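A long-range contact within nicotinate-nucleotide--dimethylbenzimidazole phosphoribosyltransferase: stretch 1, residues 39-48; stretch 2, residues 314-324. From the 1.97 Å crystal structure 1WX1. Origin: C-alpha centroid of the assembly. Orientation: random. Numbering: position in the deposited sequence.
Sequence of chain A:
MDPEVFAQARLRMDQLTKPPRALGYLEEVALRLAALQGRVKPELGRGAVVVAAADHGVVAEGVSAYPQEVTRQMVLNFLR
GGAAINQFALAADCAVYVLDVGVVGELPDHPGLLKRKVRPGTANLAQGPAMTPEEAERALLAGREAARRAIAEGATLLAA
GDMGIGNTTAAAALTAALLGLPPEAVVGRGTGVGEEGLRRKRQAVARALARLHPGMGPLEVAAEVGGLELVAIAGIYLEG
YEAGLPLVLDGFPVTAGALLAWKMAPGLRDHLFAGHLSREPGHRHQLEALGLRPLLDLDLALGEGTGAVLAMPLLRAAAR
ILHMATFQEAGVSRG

Stretch 1 (39-48) RVKPELGRGA
Stretch 2 (314-324) LLRAAARILHM

A segment from Val40 to Gly47, extended from Lys41 to Leu44, runs antiparallel along the last turns of a helix that enters stretch 2 at Leu314. CA atoms pair Lys41 with Leu322 (5.4 Å), Pro42 with Ala319 (5.3 Å) and Leu44 with Arg316 (5.6 Å), and 590 Å² is buried in total. Val40 has phi/psi -67/-26; Lys41 to Leu44 follow at -117/82, -63/152, -139/134 and -127/157; Gly45 bends the segment at -145/-124, and a strand begins at Gly47 and continues beyond the stretch. The helix keeps phi/psi near -62/-41 through Ala319, and a type I turn spans Ile321 to Met324.

The small Ala319, its CB toward the segment, leaves a shallow seat. Pro42 (C-gamma exo) and Leu44 (chi1 m, chi2 t) both reach it: Pro42 CB lies 4.2 Å and Leu44 CD1 4.3 Å from Ala319 CB. Leu44 CD1 also sits 4.1 Å from Leu315 CB. Leu322 (m, t) supplies the bump from the helix side, its CD1 3.5 Å from Pro42 CD and 3.3 Å from Val40 O, a buried carbonyl left without a polar partner.

Polar side chains clamp the backbone at two places. His323 (chi1 -70°, chi2 -103°) donates from NE2 to Pro42 O (2.6 Å, 156°), which lies near the ring plane, leaving a face free for Lys41 CB, 4.0 Å from the centroid. Glu43 (m, t, chi3 61°) sets CG at the ring edge, 3.6 Å from His323 CE1. Arg316 (m, t, t, chi4 94°) stretches to the bend, where Gly45 O lies near the guanidinium plane, so NE and NH2 both donate to it (2.7 and 2.9 Å). Gly47 N lies 3.5 Å from Arg316 NH2; an ideal CB on this glycine would stand 3.4 Å from the same nitrogen.

Lys41 (m, t, t, t) carries NZ out to water 1, which accepts from it (2.9 Å) and donates to His323 O (2.8 Å). Water 2 donates to Arg316 O (2.8 Å) and weakly accepts from Leu44 N (3.4 Å).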

# COMPACT_ATOMS: atom_id res chain seq x y z
N ARG A 39 12.66 -6.06 -19.81
CA ARG A 39 11.83 -5.20 -20.66
C ARG A 39 11.80 -3.81 -20.04
O ARG A 39 11.59 -3.68 -18.84
CB ARG A 39 10.41 -5.72 -20.71
CG ARG A 39 10.31 -7.22 -20.73
CD ARG A 39 8.94 -7.66 -20.24
NE ARG A 39 7.89 -7.40 -21.21
CZ ARG A 39 6.62 -7.77 -21.06
NH1 ARG A 39 6.24 -8.44 -19.97
NH2 ARG A 39 5.69 -7.37 -21.94
N VAL A 40 12.00 -2.78 -20.85
CA VAL A 40 11.98 -1.41 -20.34
C VAL A 40 10.57 -1.05 -19.87
O VAL A 40 10.40 -0.20 -19.00
CB VAL A 40 12.44 -0.39 -21.40
CG1 VAL A 40 12.27 1.03 -20.88
CG2 VAL A 40 13.90 -0.64 -21.74
N LYS A 41 9.57 -1.71 -20.44
CA LYS A 41 8.19 -1.48 -20.05
C LYS A 41 7.64 -2.78 -19.47
O LYS A 41 6.97 -3.55 -20.16
CB LYS A 41 7.35 -1.02 -21.25
CG LYS A 41 7.73 0.37 -21.76
CD LYS A 41 6.76 0.87 -22.83
CE LYS A 41 7.16 2.25 -23.33
NZ LYS A 41 6.15 2.82 -24.27
N PRO A 42 7.93 -3.04 -18.19
CA PRO A 42 7.48 -4.26 -17.50
C PRO A 42 5.96 -4.34 -17.43
O PRO A 42 5.27 -3.31 -17.42
CB PRO A 42 8.09 -4.13 -16.10
CG PRO A 42 9.06 -2.99 -16.19
CD PRO A 42 8.49 -2.08 -17.23
N GLU A 43 5.46 -5.56 -17.38
CA GLU A 43 4.03 -5.80 -17.28
C GLU A 43 3.78 -6.93 -16.29
O GLU A 43 4.47 -7.95 -16.32
CB GLU A 43 3.45 -6.16 -18.65
CG GLU A 43 3.64 -5.06 -19.70
CD GLU A 43 2.93 -5.36 -21.00
OE1 GLU A 43 1.69 -5.50 -20.99
OE2 GLU A 43 3.61 -5.46 -22.05
N LEU A 44 2.82 -6.73 -15.40
CA LEU A 44 2.47 -7.74 -14.40
C LEU A 44 0.98 -8.01 -14.47
O LEU A 44 0.20 -7.18 -14.94
CB LEU A 44 2.84 -7.25 -13.00
CG LEU A 44 4.33 -7.17 -12.66
CD1 LEU A 44 4.49 -6.59 -11.26
CD2 LEU A 44 4.95 -8.56 -12.75
N GLY A 45 0.59 -9.19 -14.01
CA GLY A 45 -0.82 -9.52 -14.03
C GLY A 45 -1.17 -10.36 -12.82
O GLY A 45 -0.95 -9.95 -11.67
N ARG A 46 -1.73 -11.53 -13.08
CA ARG A 46 -2.14 -12.46 -12.04
C ARG A 46 -0.98 -12.78 -11.10
O ARG A 46 0.14 -13.02 -11.53
CB ARG A 46 -2.61 -13.76 -12.69
CG ARG A 46 -3.05 -14.84 -11.71
CD ARG A 46 -4.38 -14.49 -11.08
NE ARG A 46 -5.00 -15.64 -10.45
CZ ARG A 46 -6.10 -15.57 -9.70
NH1 ARG A 46 -6.68 -14.40 -9.49
NH2 ARG A 46 -6.60 -16.67 -9.14
N GLY A 47 -1.26 -12.79 -9.80
CA GLY A 47 -0.23 -13.12 -8.85
C GLY A 47 -0.62 -14.41 -8.16
O GLY A 47 -1.73 -14.92 -8.38
N ALA A 48 0.27 -14.96 -7.35
CA ALA A 48 -0.04 -16.17 -6.61
C ALA A 48 0.71 -16.19 -5.28
O ALA A 48 1.80 -15.63 -5.17
CB ALA A 48 0.32 -17.43 -7.42
N LEU A 314 0.66 -2.72 -5.51
CA LEU A 314 1.68 -1.68 -5.57
C LEU A 314 2.74 -2.07 -6.59
O LEU A 314 3.24 -1.22 -7.33
CB LEU A 314 2.34 -1.47 -4.21
CG LEU A 314 1.47 -0.86 -3.11
CD1 LEU A 314 2.31 -0.69 -1.85
CD2 LEU A 314 0.93 0.49 -3.58
N LEU A 315 3.09 -3.35 -6.64
CA LEU A 315 4.08 -3.81 -7.60
C LEU A 315 3.56 -3.61 -9.02
O LEU A 315 4.31 -3.22 -9.92
CB LEU A 315 4.43 -5.28 -7.37
CG LEU A 315 5.00 -5.62 -5.99
CD1 LEU A 315 5.38 -7.09 -5.94
CD2 LEU A 315 6.21 -4.76 -5.72
N ARG A 316 2.28 -3.88 -9.23
CA ARG A 316 1.68 -3.71 -10.55
C ARG A 316 1.69 -2.24 -10.95
O ARG A 316 2.00 -1.89 -12.08
CB ARG A 316 0.24 -4.24 -10.57
CG ARG A 316 0.12 -5.72 -10.26
CD ARG A 316 -1.23 -6.27 -10.68
NE ARG A 316 -1.35 -7.69 -10.34
CZ ARG A 316 -1.89 -8.14 -9.22
NH1 ARG A 316 -2.38 -7.29 -8.32
NH2 ARG A 316 -1.94 -9.45 -8.98
N ALA A 317 1.34 -1.38 -9.99
CA ALA A 317 1.33 0.06 -10.24
C ALA A 317 2.73 0.53 -10.62
O ALA A 317 2.90 1.32 -11.54
CB ALA A 317 0.86 0.80 -8.99
N ALA A 318 3.73 0.04 -9.88
CA ALA A 318 5.11 0.40 -10.14
C ALA A 318 5.50 0.05 -11.58
O ALA A 318 6.14 0.85 -12.27
CB ALA A 318 6.03 -0.31 -9.15
N ALA A 319 5.13 -1.14 -12.02
CA ALA A 319 5.45 -1.58 -13.38
C ALA A 319 4.86 -0.64 -14.43
O ALA A 319 5.50 -0.35 -15.44
CB ALA A 319 4.94 -3.00 -13.60
N ARG A 320 3.65 -0.15 -14.17
CA ARG A 320 2.97 0.76 -15.10
C ARG A 320 3.62 2.14 -15.22
O ARG A 320 3.38 2.86 -16.19
CB ARG A 320 1.50 0.93 -14.70
CG ARG A 320 0.68 -0.35 -14.74
CD ARG A 320 0.71 -1.00 -16.11
NE ARG A 320 0.30 -0.09 -17.18
CZ ARG A 320 0.16 -0.45 -18.45
NH1 ARG A 320 0.40 -1.70 -18.82
NH2 ARG A 320 -0.20 0.45 -19.36
N ILE A 321 4.43 2.52 -14.23
CA ILE A 321 5.08 3.83 -14.28
C ILE A 321 5.85 4.00 -15.59
O ILE A 321 5.79 5.05 -16.23
CB ILE A 321 6.07 4.03 -13.11
CG1 ILE A 321 5.30 4.12 -11.79
CG2 ILE A 321 6.88 5.31 -13.32
CD1 ILE A 321 6.18 4.17 -10.56
N LEU A 322 6.57 2.95 -15.98
CA LEU A 322 7.37 2.99 -17.20
C LEU A 322 6.53 3.01 -18.47
O LEU A 322 7.06 3.18 -19.57
CB LEU A 322 8.35 1.81 -17.20
CG LEU A 322 9.50 2.00 -16.20
CD1 LEU A 322 10.16 0.67 -15.87
CD2 LEU A 322 10.50 2.99 -16.77
N HIS A 323 5.22 2.87 -18.32
CA HIS A 323 4.31 2.91 -19.45
C HIS A 323 3.80 4.34 -19.65
O HIS A 323 3.06 4.63 -20.59
CB HIS A 323 3.14 1.95 -19.23
CG HIS A 323 3.54 0.51 -19.31
ND1 HIS A 323 3.28 -0.28 -20.42
CD2 HIS A 323 4.20 -0.29 -18.44
CE1 HIS A 323 3.77 -1.49 -20.22
NE2 HIS A 323 4.33 -1.52 -19.03
N MET A 324 4.20 5.24 -18.75
CA MET A 324 3.82 6.64 -18.86
C MET A 324 4.51 7.20 -20.10
O MET A 324 5.46 6.61 -20.61
CB MET A 324 4.31 7.45 -17.66
CG MET A 324 3.52 7.27 -16.38
SD MET A 324 4.37 8.10 -15.02
CE MET A 324 4.20 9.83 -15.52
O HOH W 1 3.59 3.40 -23.00
O HOH W 2 1.56 -3.93 -13.88
O HOH W 3 1.11 -4.20 -16.89